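Old Yellow Enzyme (Pichia, PDB 6AGZ) binds flavin mononucleotide in a TIM-barrel fold and probably catalyses the asymmetric reduction of enone compounds, as expected of an old yellow enzyme. Local coordinates at residues A135-E140 and G150-A155; R116-K121 and L128-P133; R56-G61 and H101-H106; F181-V186 and L279-I284. All coordinates share one frame; numbering follows the deposited sequence.

Contact 1 (A135-E140 and G150-A155); sequences ALYFSE and GNEVQA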
loop_
_atom_site.group_PDB
_atom_site.type_symbol
_atom_site.label_atom_id
_atom_site.label_comp_id
_atom_site.label_asym_id
_atom_site.label_seq_id
_atom_site.Cartn_x
_atom_site.Cartn_y
_atom_site.Cartn_z
ATOM N N ALA A 135 3.834 27.232 5.985
ATOM C CA ALA A 135 4.977 28.127 6.170
ATOM C C ALA A 135 6.082 27.390 6.929
ATOM O O ALA A 135 6.364 27.641 8.102
ATOM C CB ALA A 135 4.551 29.398 6.890
ATOM N N LEU A 136 6.719 26.460 6.220
ATOM C CA LEU A 136 7.772 25.629 6.779
ATOM C C LEU A 136 8.890 25.481 5.758
ATOM O O LEU A 136 8.633 25.389 4.555
ATOM C CB LEU A 136 7.247 24.241 7.174
ATOM C CG LEU A 136 6.096 24.171 8.178
ATOM C CD1 LEU A 136 5.605 22.740 8.310
ATOM C CD2 LEU A 136 6.522 24.719 9.532
ATOM N N TYR A 137 10.126 25.468 6.244
ATOM C CA TYR A 137 11.297 25.238 5.413
ATOM C C TYR A 137 11.748 23.790 5.551
ATOM O O TYR A 137 11.504 23.142 6.572
ATOM C CB TYR A 137 12.439 26.179 5.804
ATOM C CG TYR A 137 12.076 27.645 5.756
ATOM C CD1 TYR A 137 12.215 28.377 4.583
ATOM C CD2 TYR A 137 11.598 28.301 6.884
ATOM C CE1 TYR A 137 11.886 29.718 4.535
ATOM C CE2 TYR A 137 11.266 29.642 6.845
ATOM C CZ TYR A 137 11.414 30.346 5.668
ATOM O OH TYR A 137 11.084 31.683 5.624
ATOM N N PHE A 138 12.407 23.278 4.509
ATOM C CA PHE A 138 12.923 21.917 4.588
ATOM C C PHE A 138 14.276 21.839 5.284
ATOM O O PHE A 138 14.727 20.732 5.596
ATOM C CB PHE A 138 13.005 21.280 3.191
ATOM C CG PHE A 138 13.997 21.933 2.258
ATOM C CD1 PHE A 138 15.344 21.603 2.304
ATOM C CD2 PHE A 138 13.572 22.840 1.302
ATOM C CE1 PHE A 138 16.249 22.190 1.440
ATOM C CE2 PHE A 138 14.473 23.430 0.433
ATOM C CZ PHE A 138 15.813 23.104 0.502
ATOM N N SER A 139 14.925 22.973 5.538
ATOM C CA SER A 139 16.213 22.978 6.220
ATOM C C SER A 139 16.455 24.358 6.810
ATOM O O SER A 139 15.900 25.357 6.348
ATOM C CB SER A 139 17.354 22.592 5.272
ATOM O OG SER A 139 17.544 23.581 4.275
ATOM N N GLU A 140 17.297 24.394 7.848
ATOM C CA GLU A 140 17.702 25.671 8.426
ATOM C C GLU A 140 18.505 26.500 7.435
ATOM O O GLU A 140 18.451 27.735 7.467
ATOM C CB GLU A 140 18.514 25.437 9.702
ATOM C CG GLU A 140 17.719 24.834 10.849
ATOM C CD GLU A 140 16.753 25.822 11.473
ATOM O OE1 GLU A 140 16.987 27.043 11.350
ATOM O OE2 GLU A 140 15.760 25.377 12.087
ATOM N N GLY A 150 14.928 38.437 2.240
ATOM C CA GLY A 150 13.716 39.203 2.442
ATOM C C GLY A 150 12.490 38.610 1.790
ATOM O O GLY A 150 11.500 39.317 1.591
ATOM N N ASN A 151 12.531 37.320 1.446
ATOM C CA ASN A 151 11.422 36.622 0.793
ATOM C C ASN A 151 11.158 35.349 1.594
ATOM O O ASN A 151 11.641 34.269 1.248
ATOM C CB ASN A 151 11.762 36.328 -0.670
ATOM C CG ASN A 151 10.532 36.120 -1.527
ATOM O OD1 ASN A 151 9.421 36.482 -1.141
ATOM N ND2 ASN A 151 10.726 35.539 -2.706
ATOM N N GLU A 152 10.373 35.478 2.659
ATOM C CA GLU A 152 10.126 34.369 3.569
ATOM C C GLU A 152 8.952 33.527 3.085
ATOM O O GLU A 152 8.053 34.016 2.397
ATOM C CB GLU A 152 9.871 34.886 4.987
ATOM C CG GLU A 152 11.134 35.394 5.680
ATOM C CD GLU A 152 10.858 36.067 7.010
ATOM O OE1 GLU A 152 11.298 37.223 7.192
ATOM O OE2 GLU A 152 10.202 35.444 7.871
ATOM N N VAL A 153 8.976 32.244 3.451
ATOM C CA VAL A 153 8.004 31.294 2.925
ATOM C C VAL A 153 6.610 31.648 3.426
ATOM O O VAL A 153 6.432 32.139 4.550
ATOM C CB VAL A 153 8.396 29.855 3.304
ATOM C CG1 VAL A 153 8.201 29.606 4.794
ATOM C CG2 VAL A 153 7.613 28.845 2.474
ATOM N N GLN A 154 5.610 31.424 2.578
ATOM C CA GLN A 154 4.228 31.737 2.902
ATOM C C GLN A 154 3.346 30.542 2.578
ATOM O O GLN A 154 3.552 29.860 1.569
ATOM C CB GLN A 154 3.734 32.967 2.128
ATOM C CG GLN A 154 4.680 34.155 2.168
ATOM C CD GLN A 154 4.017 35.441 1.715
ATOM O OE1 GLN A 154 2.844 35.683 2.000
ATOM N NE2 GLN A 154 4.767 36.273 1.001
ATOM N N ALA A 155 2.368 30.288 3.444
ATOM C CA ALA A 155 1.358 29.283 3.148
ATOM C C ALA A 155 0.433 29.803 2.057
ATOM O O ALA A 155 -0.083 30.921 2.147
ATOM C CB ALA A 155 0.564 28.936 4.407
HETATM O O HOH W 1 10.946 32.858 7.992
#
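Tyr137 and Val153 meet in two ways at once, through a hydrogen bond at the phenol oxygen and through packing against the ring. The backbone N of Val153 donates to Tyr137 OH over 3.1 Å in a nearly straight bond (168°). From the same residue, CG1 sits over one face of the tyrosine, offset toward the rim, 3.4 Å from CZ. It makes a CH-pi contact of 3.7 Å to the ring centroid. The first torsion of Val153 (71°) sets CG1 between its own backbone N and carbonyl carbon, the branch that reaches the ring. Glu152 adds its CB at 3.5 Å from Tyr137 OH, and its extended chain carries the carboxylate to a shared water, which donates to Glu152 OE2 and lies 2.6 Å from Tyr137 OH. The phenol oxygen is thus held from the backbone and from a water-linked carboxylate. Beyond the ring, Ala135 CB touches Val153 CG1 at 4.2 Å, and Ala155 CB approaches Ala135 N. This is a surface contact. The loop 135-140 leads into helix 140-148, N-capped by Ser139, whose OG bonds to Ser142 N; Ser142, Lys143 and Ala146 of this helix pack against Tyr137. After the Schellman motif at Gly150 the chain returns as strand 153-155, parallel to strand 130-132, whose Phe130 and Ala132 touch Val153.

Contact 2 (R116-K121 and L128-P133); sequences RAADPK and LPFLAP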
loop_
_atom_site.group_PDB
_atom_site.type_symbol
_atom_site.label_atom_id
_atom_site.label_comp_id
_atom_site.label_asym_id
_atom_site.label_seq_id
_atom_site.Cartn_x
_atom_site.Cartn_y
_atom_site.Cartn_z
ATOM N N ARG A 116 8.564 25.450 -1.794
ATOM C CA ARG A 116 9.576 25.850 -0.822
ATOM C C ARG A 116 10.985 25.409 -1.207
ATOM O O ARG A 116 11.919 25.642 -0.434
ATOM C CB ARG A 116 9.222 25.301 0.563
ATOM C CG ARG A 116 9.404 23.799 0.714
ATOM C CD ARG A 116 9.000 23.341 2.107
ATOM N NE ARG A 116 9.322 21.936 2.344
ATOM C CZ ARG A 116 9.129 21.314 3.503
ATOM N NH1 ARG A 116 8.615 21.968 4.534
ATOM N NH2 ARG A 116 9.452 20.033 3.631
ATOM N N ALA A 117 11.159 24.779 -2.365
ATOM C CA ALA A 117 12.469 24.365 -2.846
ATOM C C ALA A 117 13.132 25.409 -3.734
ATOM O O ALA A 117 14.270 25.201 -4.170
ATOM C CB ALA A 117 12.351 23.043 -3.611
ATOM N N ALA A 118 12.459 26.523 -4.003
ATOM C CA ALA A 118 12.926 27.485 -4.987
ATOM C C ALA A 118 14.023 28.379 -4.415
ATOM O O ALA A 118 14.256 28.439 -3.205
ATOM C CB ALA A 118 11.764 28.342 -5.486
ATOM N N ASP A 119 14.702 29.073 -5.316
ATOM C CA ASP A 119 15.644 30.128 -4.970
ATOM C C ASP A 119 14.852 31.352 -4.532
ATOM O O ASP A 119 14.211 31.991 -5.379
ATOM C CB ASP A 119 16.532 30.455 -6.177
ATOM C CG ASP A 119 17.655 31.434 -5.851
ATOM O OD1 ASP A 119 17.558 32.181 -4.854
ATOM O OD2 ASP A 119 18.646 31.461 -6.612
ATOM N N PRO A 120 14.853 31.715 -3.247
ATOM C CA PRO A 120 14.042 32.866 -2.821
ATOM C C PRO A 120 14.583 34.195 -3.315
ATOM O O PRO A 120 13.795 35.117 -3.566
ATOM C CB PRO A 120 14.080 32.771 -1.291
ATOM C CG PRO A 120 15.376 32.091 -0.998
ATOM C CD PRO A 120 15.603 31.118 -2.128
ATOM N N LYS A 121 15.903 34.322 -3.466
ATOM C CA LYS A 121 16.482 35.566 -3.962
ATOM C C LYS A 121 16.079 35.820 -5.410
ATOM O O LYS A 121 15.694 36.938 -5.770
ATOM C CB LYS A 121 18.004 35.521 -3.819
ATOM C CG LYS A 121 18.741 36.706 -4.426
ATOM C CD LYS A 121 20.248 36.526 -4.285
ATOM C CE LYS A 121 21.021 37.585 -5.056
ATOM N NZ LYS A 121 20.875 38.946 -4.468
ATOM N N LEU A 128 8.355 37.892 -7.032
ATOM C CA LEU A 128 7.462 36.787 -6.736
ATOM C C LEU A 128 7.648 36.304 -5.302
ATOM O O LEU A 128 8.765 36.317 -4.776
ATOM C CB LEU A 128 7.700 35.620 -7.701
ATOM C CG LEU A 128 7.392 35.913 -9.170
ATOM C CD1 LEU A 128 8.077 34.902 -10.073
ATOM C CD2 LEU A 128 5.890 35.917 -9.407
ATOM N N PRO A 129 6.573 35.877 -4.647
ATOM C CA PRO A 129 6.687 35.345 -3.288
ATOM C C PRO A 129 7.231 33.921 -3.284
ATOM O O PRO A 129 7.424 33.285 -4.321
ATOM C CB PRO A 129 5.245 35.388 -2.771
ATOM C CG PRO A 129 4.410 35.288 -4.002
ATOM C CD PRO A 129 5.170 36.021 -5.072
ATOM N N PHE A 130 7.473 33.430 -2.072
ATOM C CA PHE A 130 8.060 32.117 -1.822
ATOM C C PHE A 130 6.984 31.260 -1.165
ATOM O O PHE A 130 6.670 31.446 0.014
ATOM C CB PHE A 130 9.300 32.265 -0.941
ATOM C CG PHE A 130 10.099 31.007 -0.775
ATOM C CD1 PHE A 130 10.365 30.181 -1.855
ATOM C CD2 PHE A 130 10.619 30.673 0.464
ATOM C CE1 PHE A 130 11.115 29.030 -1.692
ATOM C CE2 PHE A 130 11.369 29.527 0.631
ATOM C CZ PHE A 130 11.619 28.706 -0.447
ATOM N N LEU A 131 6.413 30.331 -1.928
ATOM C CA LEU A 131 5.165 29.680 -1.559
ATOM C C LEU A 131 5.368 28.206 -1.230
ATOM O O LEU A 131 6.322 27.563 -1.677
ATOM C CB LEU A 131 4.135 29.825 -2.685
ATOM C CG LEU A 131 3.869 31.267 -3.122
ATOM C CD1 LEU A 131 2.839 31.320 -4.239
ATOM C CD2 LEU A 131 3.428 32.114 -1.936
ATOM N N ALA A 132 4.434 27.678 -0.447
ATOM C CA ALA A 132 4.448 26.300 0.023
ATOM C C ALA A 132 3.069 25.987 0.605
ATOM O O ALA A 132 2.292 26.909 0.877
ATOM C CB ALA A 132 5.543 26.081 1.082
ATOM N N PRO A 133 2.736 24.702 0.786
ATOM C CA PRO A 133 1.467 24.385 1.463
ATOM C C PRO A 133 1.385 24.960 2.866
ATOM O O PRO A 133 0.341 25.500 3.252
ATOM C CB PRO A 133 1.445 22.847 1.471
ATOM C CG PRO A 133 2.865 22.436 1.249
ATOM C CD PRO A 133 3.433 23.483 0.343
#
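Arg116 lies opposite Ala132, with 5.2 Å between their CA atoms, and Pro120 opposite Phe130, so the two backbones pass each other in broadly opposite directions. Arg116 N and Leu131 O come to 3.1 Å, but the angle is too poor for a hydrogen bond, and Arg116 N is bonded instead to Gln196 OE1. The side chain that fills the contact is Phe130. Its CG stands anti to the backbone N (chi1 -172°), which starts the ring toward 116-121. The rim atom CZ meets Arg116 O edge-on, near the ring plane, at 3.1 Å. Next to it, CE1 packs against Ala118 CB at 3.9 Å, while Pro120 CB lies over one face, 4.4 Å from CG. Farther along, Arg116 CB rests on Ala132 CB at 3.8 Å before the arginine chain extends away, its NH1 making a weak bond to Leu136 O. An alanine in place of Phe130 would probably open a gap between Pro120, Ala118 and the Arg116 carbonyl, leaving the two backbones poorly packed together. At the start of helix 120-125, Asp119 takes the N-cap position, its OD1 accepting weakly from Lys121 N. The arrangement belongs to the long excursion between barrel strands 106-112 and 183-187: a turn, a short capped helix and a strand that pairs in parallel with 153-155. Ala117 lies with its side chain about 11 Å from the flavin, as befits a loop at the C-terminal end of a TIM-barrel strand, the end where such enzymes carry their active sites.

Contact 3 (R56-G61 and H101-H106); sequences RAENNG and HKKGSH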
loop_
_atom_site.group_PDB
_atom_site.type_symbol
_atom_site.label_atom_id
_atom_site.label_comp_id
_atom_site.label_asym_id
_atom_site.label_seq_id
_atom_site.Cartn_x
_atom_site.Cartn_y
_atom_site.Cartn_z
ATOM N N ARG A 56 19.902 12.459 -29.001
ATOM C CA ARG A 56 19.240 11.399 -28.258
ATOM C C ARG A 56 17.932 10.958 -28.896
ATOM O O ARG A 56 17.409 9.897 -28.537
ATOM C CB ARG A 56 19.009 11.851 -26.814
ATOM C CG ARG A 56 20.311 11.915 -26.042
ATOM C CD ARG A 56 20.279 12.862 -24.860
ATOM N NE ARG A 56 21.566 12.840 -24.171
ATOM C CZ ARG A 56 22.648 13.489 -24.590
ATOM N NH1 ARG A 56 22.600 14.218 -25.698
ATOM N NH2 ARG A 56 23.781 13.408 -23.906
ATOM N N ALA A 57 17.397 11.739 -29.831
ATOM C CA ALA A 57 16.270 11.298 -30.635
ATOM C C ALA A 57 16.706 10.563 -31.894
ATOM O O ALA A 57 15.886 9.876 -32.513
ATOM C CB ALA A 57 15.389 12.496 -31.006
ATOM N N GLU A 58 17.978 10.678 -32.273
ATOM C CA GLU A 58 18.493 9.982 -33.443
ATOM C C GLU A 58 18.678 8.498 -33.145
ATOM O O GLU A 58 19.189 8.120 -32.087
ATOM C CB GLU A 58 19.823 10.600 -33.876
ATOM C CG GLU A 58 20.431 10.001 -35.133
ATOM C CD GLU A 58 21.847 10.491 -35.378
ATOM O OE1 GLU A 58 22.590 10.675 -34.390
ATOM O OE2 GLU A 58 22.216 10.700 -36.554
ATOM N N ASN A 59 18.252 7.658 -34.091
ATOM C CA ASN A 59 18.402 6.202 -33.996
ATOM C C ASN A 59 17.763 5.649 -32.724
ATOM O O ASN A 59 18.268 4.702 -32.119
ATOM C CB ASN A 59 19.876 5.791 -34.073
ATOM C CG ASN A 59 20.536 6.210 -35.372
ATOM O OD1 ASN A 59 19.920 6.171 -36.437
ATOM N ND2 ASN A 59 21.798 6.612 -35.289
ATOM N N ASN A 60 16.646 6.245 -32.299
ATOM C CA ASN A 60 16.019 5.837 -31.047
ATOM C C ASN A 60 14.616 5.275 -31.239
ATOM O O ASN A 60 14.374 4.114 -30.894
ATOM C CB ASN A 60 15.990 7.031 -30.082
ATOM C CG ASN A 60 15.608 6.637 -28.665
ATOM O OD1 ASN A 60 15.166 5.517 -28.410
ATOM N ND2 ASN A 60 15.777 7.567 -27.731
ATOM N N GLY A 61 13.684 6.049 -31.797
ATOM C CA GLY A 61 12.300 5.627 -31.870
ATOM C C GLY A 61 11.543 5.640 -30.558
ATOM O O GLY A 61 10.314 5.501 -30.574
ATOM N N HIS A 101 10.925 14.916 -33.357
ATOM C CA HIS A 101 10.024 14.115 -34.180
ATOM C C HIS A 101 10.618 13.845 -35.557
ATOM O O HIS A 101 10.413 12.764 -36.124
ATOM C CB HIS A 101 8.669 14.811 -34.306
ATOM C CG HIS A 101 7.831 14.729 -33.070
ATOM N ND1 HIS A 101 6.861 15.659 -32.765
ATOM C CD2 HIS A 101 7.811 13.822 -32.064
ATOM C CE1 HIS A 101 6.283 15.331 -31.624
ATOM N NE2 HIS A 101 6.840 14.221 -31.177
ATOM N N LYS A 102 11.341 14.819 -36.117
ATOM C CA LYS A 102 12.036 14.586 -37.379
ATOM C C LYS A 102 13.033 13.443 -37.243
ATOM O O LYS A 102 13.209 12.643 -38.168
ATOM C CB LYS A 102 12.736 15.868 -37.832
ATOM C CG LYS A 102 13.409 15.785 -39.193
ATOM C CD LYS A 102 14.168 17.068 -39.496
ATOM C CE LYS A 102 14.943 16.962 -40.798
ATOM N NZ LYS A 102 15.856 18.123 -40.997
ATOM N N LYS A 103 13.676 13.340 -36.081
ATOM C CA LYS A 103 14.596 12.249 -35.800
ATOM C C LYS A 103 13.903 10.894 -35.719
ATOM O O LYS A 103 14.587 9.867 -35.781
ATOM C CB LYS A 103 15.339 12.532 -34.501
ATOM C CG LYS A 103 16.591 13.362 -34.660
ATOM C CD LYS A 103 17.521 12.767 -35.700
ATOM C CE LYS A 103 18.526 13.793 -36.179
ATOM N NZ LYS A 103 19.150 14.508 -35.032
ATOM N N GLY A 104 12.582 10.862 -35.580
ATOM C CA GLY A 104 11.852 9.619 -35.439
ATOM C C GLY A 104 11.573 9.190 -34.017
ATOM O O GLY A 104 11.157 8.046 -33.808
ATOM N N SER A 105 11.789 10.061 -33.038
ATOM C CA SER A 105 11.504 9.773 -31.642
ATOM C C SER A 105 10.292 10.577 -31.182
ATOM O O SER A 105 9.663 11.306 -31.955
ATOM C CB SER A 105 12.724 10.066 -30.768
ATOM O OG SER A 105 13.800 9.204 -31.094
ATOM N N HIS A 106 9.969 10.433 -29.900
ATOM C CA HIS A 106 8.830 11.096 -29.289
ATOM C C HIS A 106 9.274 11.707 -27.968
ATOM O O HIS A 106 10.251 11.266 -27.358
ATOM C CB HIS A 106 7.673 10.113 -29.079
ATOM C CG HIS A 106 7.465 9.180 -30.232
ATOM N ND1 HIS A 106 6.522 9.402 -31.211
ATOM C CD2 HIS A 106 8.091 8.027 -30.568
ATOM C CE1 HIS A 106 6.569 8.422 -32.096
ATOM N NE2 HIS A 106 7.514 7.575 -31.730
HETATM O O HOH W 2 16.995 8.616 -36.502
HETATM O O HOH W 3 8.553 5.628 -33.211
#
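Ser105 OG joins the segments by two hydrogen bonds: it donates to Ala57 O at 2.6 Å, approaching the carbonyl well to one side (C=O...O angle 114°), and accepts a weak bond from Gly61 N. Within 56-61, Asn60 ND2 bonds to Arg56 O, nearly along the C=O axis, while Asn60 OD1 takes Asn27 ND2. Gly61 CA points a hydrogen at Gly104 O over 3.3 Å. One water bridges Asn59 N and Lys103 O; another donates to Gly61 O and lies 2.7 Å from His106 NE2, in the imidazole plane. Both segments are helix-to-strand turns of the eight-stranded barrel, following helices 47-57 and 87-102 and leading into the adjacent strands 63-70 and 106-112; a Schellman motif at Gly104, with positive phi, ends the second helix. Apolar packing centres on Ala57 CB, pressed tightly on Lys103 CB at 3.5 Å and touching Ser105 CB at 3.6 Å. The lysine bends at chi2 (-53°), and its CD lies 3.6 Å from Glu58 CB. The charged ends do not meet: Lys103 NZ pairs with Glu99, and Glu58 OE1 with Lys384.

Contact 4 (F181-V186 and L279-I284); sequences FDMVEV and LAYVSI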
loop_
_atom_site.group_PDB
_atom_site.type_symbol
_atom_site.label_atom_id
_atom_site.label_comp_id
_atom_site.label_asym_id
_atom_site.label_seq_id
_atom_site.Cartn_x
_atom_site.Cartn_y
_atom_site.Cartn_z
ATOM N N PHE A 181 4.290 18.643 -28.000
ATOM C CA PHE A 181 4.754 17.510 -27.211
ATOM C C PHE A 181 3.735 16.376 -27.249
ATOM O O PHE A 181 2.529 16.597 -27.390
ATOM C CB PHE A 181 5.005 17.926 -25.759
ATOM C CG PHE A 181 6.235 18.766 -25.564
ATOM C CD1 PHE A 181 7.471 18.171 -25.365
ATOM C CD2 PHE A 181 6.156 20.149 -25.558
ATOM C CE1 PHE A 181 8.605 18.938 -25.176
ATOM C CE2 PHE A 181 7.288 20.923 -25.369
ATOM C CZ PHE A 181 8.514 20.316 -25.177
ATOM N N ASP A 182 4.231 15.144 -27.113
ATOM C CA ASP A 182 3.340 13.989 -27.137
ATOM C C ASP A 182 2.614 13.817 -25.809
ATOM O O ASP A 182 1.445 13.414 -25.788
ATOM C CB ASP A 182 4.124 12.724 -27.488
ATOM C CG ASP A 182 4.773 12.802 -28.857
ATOM O OD1 ASP A 182 4.058 12.625 -29.867
ATOM O OD2 ASP A 182 5.995 13.044 -28.927
ATOM N N MET A 183 3.283 14.113 -24.697
ATOM C CA MET A 183 2.657 14.076 -23.386
ATOM C C MET A 183 3.111 15.281 -22.581
ATOM O O MET A 183 4.037 16.004 -22.959
ATOM C CB MET A 183 2.994 12.795 -22.610
ATOM C CG MET A 183 2.571 11.508 -23.279
ATOM S SD MET A 183 3.918 10.773 -24.218
ATOM C CE MET A 183 3.178 9.211 -24.693
ATOM N N VAL A 184 2.440 15.486 -21.453
ATOM C CA VAL A 184 2.863 16.439 -20.441
ATOM C C VAL A 184 2.869 15.704 -19.106
ATOM O O VAL A 184 1.884 15.048 -18.747
ATOM C CB VAL A 184 1.962 17.694 -20.417
ATOM C CG1 VAL A 184 0.544 17.386 -19.928
ATOM C CG2 VAL A 184 2.601 18.790 -19.598
ATOM N N GLU A 185 3.998 15.750 -18.408
ATOM C CA GLU A 185 4.202 14.958 -17.201
ATOM C C GLU A 185 4.187 15.875 -15.989
ATOM O O GLU A 185 4.982 16.817 -15.904
ATOM C CB GLU A 185 5.513 14.174 -17.262
ATOM C CG GLU A 185 5.840 13.448 -15.966
ATOM C CD GLU A 185 7.124 12.652 -16.046
ATOM O OE1 GLU A 185 7.424 12.111 -17.131
ATOM O OE2 GLU A 185 7.837 12.568 -15.025
ATOM N N VAL A 186 3.289 15.593 -15.052
ATOM C CA VAL A 186 3.171 16.384 -13.835
ATOM C C VAL A 186 4.211 15.882 -12.838
ATOM O O VAL A 186 4.147 14.739 -12.375
ATOM C CB VAL A 186 1.755 16.308 -13.258
ATOM C CG1 VAL A 186 1.714 16.950 -11.902
ATOM C CG2 VAL A 186 0.772 16.993 -14.195
ATOM N N LEU A 279 -4.167 7.593 -17.895
ATOM C CA LEU A 279 -2.965 8.374 -18.142
ATOM C C LEU A 279 -2.058 7.658 -19.136
ATOM O O LEU A 279 -2.092 6.431 -19.270
ATOM C CB LEU A 279 -2.206 8.628 -16.838
ATOM C CG LEU A 279 -2.883 9.475 -15.760
ATOM C CD1 LEU A 279 -1.935 9.704 -14.589
ATOM C CD2 LEU A 279 -3.356 10.800 -16.335
ATOM N N ALA A 280 -1.248 8.443 -19.848
ATOM C CA ALA A 280 -0.274 7.859 -20.764
ATOM C C ALA A 280 0.676 6.929 -20.021
ATOM O O ALA A 280 0.937 5.805 -20.463
ATOM C CB ALA A 280 0.498 8.963 -21.487
ATOM N N TYR A 281 1.189 7.378 -18.877
ATOM C CA TYR A 281 2.053 6.551 -18.047
ATOM C C TYR A 281 2.139 7.164 -16.657
ATOM O O TYR A 281 1.832 8.341 -16.456
ATOM C CB TYR A 281 3.453 6.401 -18.656
ATOM C CG TYR A 281 4.219 7.701 -18.805
ATOM C CD1 TYR A 281 4.084 8.482 -19.946
ATOM C CD2 TYR A 281 5.086 8.137 -17.811
ATOM C CE1 TYR A 281 4.787 9.666 -20.090
ATOM C CE2 TYR A 281 5.792 9.319 -17.944
ATOM C CZ TYR A 281 5.639 10.079 -19.086
ATOM O OH TYR A 281 6.337 11.257 -19.222
ATOM N N VAL A 282 2.554 6.339 -15.698
ATOM C CA VAL A 282 2.886 6.782 -14.350
ATOM C C VAL A 282 4.365 6.503 -14.123
ATOM O O VAL A 282 4.818 5.366 -14.296
ATOM C CB VAL A 282 2.023 6.083 -13.284
ATOM C CG1 VAL A 282 2.517 6.431 -11.890
ATOM C CG2 VAL A 282 0.564 6.478 -13.442
ATOM N N SER A 283 5.113 7.537 -13.746
ATOM C CA SER A 283 6.557 7.438 -13.583
ATOM C C SER A 283 6.899 7.240 -12.111
ATOM O O SER A 283 6.439 8.000 -11.254
ATOM C CB SER A 283 7.252 8.688 -14.122
ATOM O OG SER A 283 8.659 8.558 -14.037
ATOM N N ILE A 284 7.706 6.219 -11.825
ATOM C CA ILE A 284 8.086 5.862 -10.467
ATOM C C ILE A 284 9.593 5.658 -10.392
ATOM O O ILE A 284 10.248 5.260 -11.363
ATOM C CB ILE A 284 7.344 4.599 -9.962
ATOM C CG1 ILE A 284 7.854 3.338 -10.661
ATOM C CG2 ILE A 284 5.841 4.742 -10.159
ATOM C CD1 ILE A 284 7.232 2.067 -10.122
HETATM O O HOH W 4 9.519 10.562 -15.466
#
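Tyr281 OH donates to Glu185 OE1 at 2.5 Å, the short polar bond on which this buried contact turns. The phenol comes to the anti side of the carboxylate, only 15° out of its plane, and OE1 in turn lies in the plane of the tyrosine ring, at its edge. The two flat groups stand almost perpendicular, 86° apart. Glu185 reaches this place with CG anti to its backbone N and an extended chain beyond. Its other oxygen, OE2, accepts from a water at 2.7 Å, and this water also lies 2.6 Å from Ser283 OG, so both Tyr281 and Ser283 are tied to one carboxylate. Gln110 NE2 adds a weak bond to OE2, and Ser108 OG a second partner for Tyr281 OH. Toward the strand starts, Met183 CG touches Ala280 CB at 3.7 Å and lies near the ring plane at the Tyr281 edge, 4.3 Å from CE1. An alanine in place of Glu185 would probably leave Tyr281 OH without its carboxylate acceptor, with Ser108 as a remaining partner, and the water held by Ser283 but no longer bridged to strand 183-187. The axes of the short segments 183-186 and 281-284 come within 8.7 Å, their directions 41° apart; strand 236-240 stands between them in the barrel order. Met183, Glu185, Ala280 and Ser283 point toward the facing segment, and Glu185 and Tyr281 also touch Ile65 of strand 63-70, which places the contact in the barrel interior. With the Glu185 side chain about 5 Å from the flavin, this polar network is likely to hold the buried carboxylate in a set orientation near the bound FMN.

In the fold
Contacts 2 and 4 are buried, contact 3 is partly so, and contact 1 lies at the surface. Contacts 1 and 2 are neighbours, with centres about 7 Å apart, and share the small sheet of strands 130-132 and 153-155, joined by Gln154 N to Phe130 O; each centres on an aromatic ring of its own, Tyr137, polar at its hydroxyl, in contact 1 and Phe130, purely packed, in contact 2. Contact 4 joins barrel strands, and contact 3 joins turns that lead into them; the two touch through His101 NE2 and Asp182 OD2. Contact 3 relies on backbone carbonyls and a serine at helix ends, across the chain's centre from contacts 1 and 2, whereas contact 4 places a carboxylate network inside the barrel.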